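Local coordinates for protein tannase (PDB 6YQ4) that probably hydrolyses gallotannins as a tannase of the alpha/beta-hydrolase superfamily and carries a bound magnesium ion, at residues D183-P186 with Y187-E190. Sequence-based numbering, arbitrary orientation.
Sequences DYLP and YLKE
With CG anti to the carbonyl carbon in both leucines (chi1 -44° in Leu185, -65° in Leu188), the two branched ends lean back toward the N-terminal end of the turn. CD2 of Leu185 thereby meets CD1 of Leu188 at 4.1 Å, the side chains crossing at a slant. The same methyl of Leu188 lies 4.1 Å from CB of Tyr184, while the Tyr184 ring runs on to helix 134-148, makes a cation-pi contact with Lys140 and gives its hydroxyl to a bond with the backbone of Met420. Tyr187 is placed by a similar first torsion; its ring turns an edge to the carbonyl oxygen of Asp183, which lies in the ring plane 4.0 Å from CD1. Backbone bonds hold the turn: Tyr184 O accepts from Leu188 N at 3.0 Å and, weakly, from Tyr187 N, so one carbonyl serves both a 3-10 and an alpha-helical bond. Lys189 N to Leu185 O is short (2.6 Å) and nearly straight, whereas Glu190 N reaches Pro186 O at 3.2 Å from above the carbonyl plane. Pro186 has no N-H to give, which suits a place in the first turn. Shared acceptance at Tyr184 marks a 3-10 segment at Asp183-Tyr184 running into helix 185-191, which packs against helices 134-148 and 415-420, away from the magnesium site.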
ATOM      1  N   ASP A 183      -5.725   6.302  18.683  1.00 35.06           N
ATOM      2  CA  ASP A 183      -4.467   6.988  18.389  1.00 34.96           C
ATOM      3  C   ASP A 183      -4.626   8.130  17.394  1.00 40.01           C
ATOM      4  O   ASP A 183      -3.883   9.120  17.454  1.00 38.15           O
ATOM      5  CB  ASP A 183      -3.466   5.990  17.819  1.00 34.71           C
ATOM      6  CG  ASP A 183      -3.237   4.814  18.730  1.00 41.89           C
ATOM      7  OD1 ASP A 183      -3.941   4.713  19.763  1.00 43.46           O
ATOM      8  OD2 ASP A 183      -2.345   3.998  18.406  1.00 42.12           O
ATOM      9  N   TYR A 184      -5.559   7.996  16.453  1.00 33.27           N
ATOM     10  CA  TYR A 184      -5.720   8.948  15.375  1.00 30.84           C
ATOM     11  C   TYR A 184      -6.642  10.113  15.726  1.00 37.99           C
ATOM     12  O   TYR A 184      -6.591  11.151  15.048  1.00 36.48           O
ATOM     13  CB  TYR A 184      -6.240   8.213  14.145  1.00 25.58           C
ATOM     14  CG  TYR A 184      -5.368   7.055  13.739  1.00 31.25           C
ATOM     15  CD1 TYR A 184      -4.303   7.241  12.880  1.00 23.48           C
ATOM     16  CD2 TYR A 184      -5.614   5.769  14.205  1.00 30.03           C
ATOM     17  CE1 TYR A 184      -3.496   6.182  12.503  1.00 27.22           C
ATOM     18  CE2 TYR A 184      -4.816   4.710  13.836  1.00 23.16           C
ATOM     19  CZ  TYR A 184      -3.769   4.915  12.981  1.00 30.13           C
ATOM     20  OH  TYR A 184      -2.970   3.851  12.611  1.00 30.87           O
ATOM     21  N   LEU A 185      -7.460   9.973  16.773  1.00 31.36           N
ATOM     22  CA  LEU A 185      -8.463  10.990  17.088  1.00 37.78           C
ATOM     23  C   LEU A 185      -7.873  12.367  17.378  1.00 40.60           C
ATOM     24  O   LEU A 185      -8.406  13.354  16.843  1.00 48.81           O
ATOM     25  CB  LEU A 185      -9.339  10.518  18.255  1.00 36.23           C
ATOM     26  CG  LEU A 185      -9.857   9.085  18.270  1.00 34.34           C
ATOM     27  CD1 LEU A 185     -10.856   8.943  19.410  1.00 39.37           C
ATOM     28  CD2 LEU A 185     -10.500   8.712  16.938  1.00 32.30           C
ATOM     29  N   PRO A 186      -6.814  12.526  18.193  1.00 36.86           N
ATOM     30  CA  PRO A 186      -6.277  13.892  18.400  1.00 40.69           C
ATOM     31  C   PRO A 186      -5.870  14.584  17.106  1.00 41.48           C
ATOM     32  O   PRO A 186      -5.943  15.817  17.017  1.00 41.14           O
ATOM     33  CB  PRO A 186      -5.071  13.675  19.331  1.00 36.67           C
ATOM     34  CG  PRO A 186      -5.378  12.392  20.060  1.00 34.39           C
ATOM     35  CD  PRO A 186      -6.102  11.531  19.023  1.00 34.49           C
ATOM     36  N   TYR A 187      -5.465  13.831  16.083  1.00 35.06           N
ATOM     37  CA  TYR A 187      -5.197  14.474  14.805  1.00 35.50           C
ATOM     38  C   TYR A 187      -6.484  14.770  14.044  1.00 35.50           C
ATOM     39  O   TYR A 187      -6.552  15.766  13.313  1.00 39.72           O
ATOM     40  CB  TYR A 187      -4.275  13.610  13.951  1.00 32.77           C
ATOM     41  CG  TYR A 187      -2.903  13.357  14.537  1.00 40.09           C
ATOM     42  CD1 TYR A 187      -2.675  12.262  15.372  1.00 36.80           C
ATOM     43  CD2 TYR A 187      -1.817  14.190  14.220  1.00 37.31           C
ATOM     44  CE1 TYR A 187      -1.418  12.003  15.885  1.00 39.69           C
ATOM     45  CE2 TYR A 187      -0.549  13.941  14.732  1.00 29.23           C
ATOM     46  CZ  TYR A 187      -0.363  12.842  15.571  1.00 48.01           C
ATOM     47  OH  TYR A 187       0.872  12.569  16.105  1.00 52.21           O
ATOM     48  N   LEU A 188      -7.505  13.919  14.198  1.00 39.61           N
ATOM     49  CA  LEU A 188      -8.790  14.160  13.542  1.00 36.87           C
ATOM     50  C   LEU A 188      -9.522  15.323  14.203  1.00 41.97           C
ATOM     51  O   LEU A 188     -10.153  16.143  13.520  1.00 43.87           O
ATOM     52  CB  LEU A 188      -9.639  12.885  13.575  1.00 31.95           C
ATOM     53  CG  LEU A 188      -9.100  11.681  12.791  1.00 28.04           C
ATOM     54  CD1 LEU A 188      -9.603  10.372  13.343  1.00 39.30           C
ATOM     55  CD2 LEU A 188      -9.458  11.794  11.316  1.00 27.26           C
ATOM     56  N   LYS A 189      -9.432  15.415  15.535  1.00 38.22           N
ATOM     57  CA  LYS A 189      -9.999  16.554  16.248  1.00 41.53           C
ATOM     58  C   LYS A 189      -9.357  17.853  15.791  1.00 39.74           C
ATOM     59  O   LYS A 189     -10.047  18.847  15.560  1.00 42.20           O
ATOM     60  CB  LYS A 189      -9.818  16.370  17.756  1.00 45.40           C
ATOM     61  CG  LYS A 189     -10.547  17.401  18.623  1.00 54.35           C
ATOM     62  CD  LYS A 189     -10.540  16.996  20.099  1.00 57.45           C
ATOM     63  CE  LYS A 189     -11.602  17.744  20.894  1.00 60.07           C
ATOM     64  NZ  LYS A 189     -12.971  17.433  20.392  1.00 55.22           N
ATOM     65  N   GLU A 190      -8.036  17.842  15.617  1.00 42.00           N
ATOM     66  CA  GLU A 190      -7.303  19.049  15.255  1.00 43.56           C
ATOM     67  C   GLU A 190      -7.744  19.588  13.899  1.00 45.17           C
ATOM     68  O   GLU A 190      -7.819  20.807  13.707  1.00 49.76           O
ATOM     69  CB  GLU A 190      -5.804  18.750  15.262  1.00 48.81           C
ATOM     70  CG  GLU A 190      -4.916  19.879  14.778  1.00 64.89           C
ATOM     71  CD  GLU A 190      -3.436  19.588  15.001  1.00 74.46           C
ATOM     72  OE1 GLU A 190      -3.047  18.390  14.962  1.00 70.14           O
ATOM     73  OE2 GLU A 190      -2.672  20.559  15.226  1.00 77.47           O
TER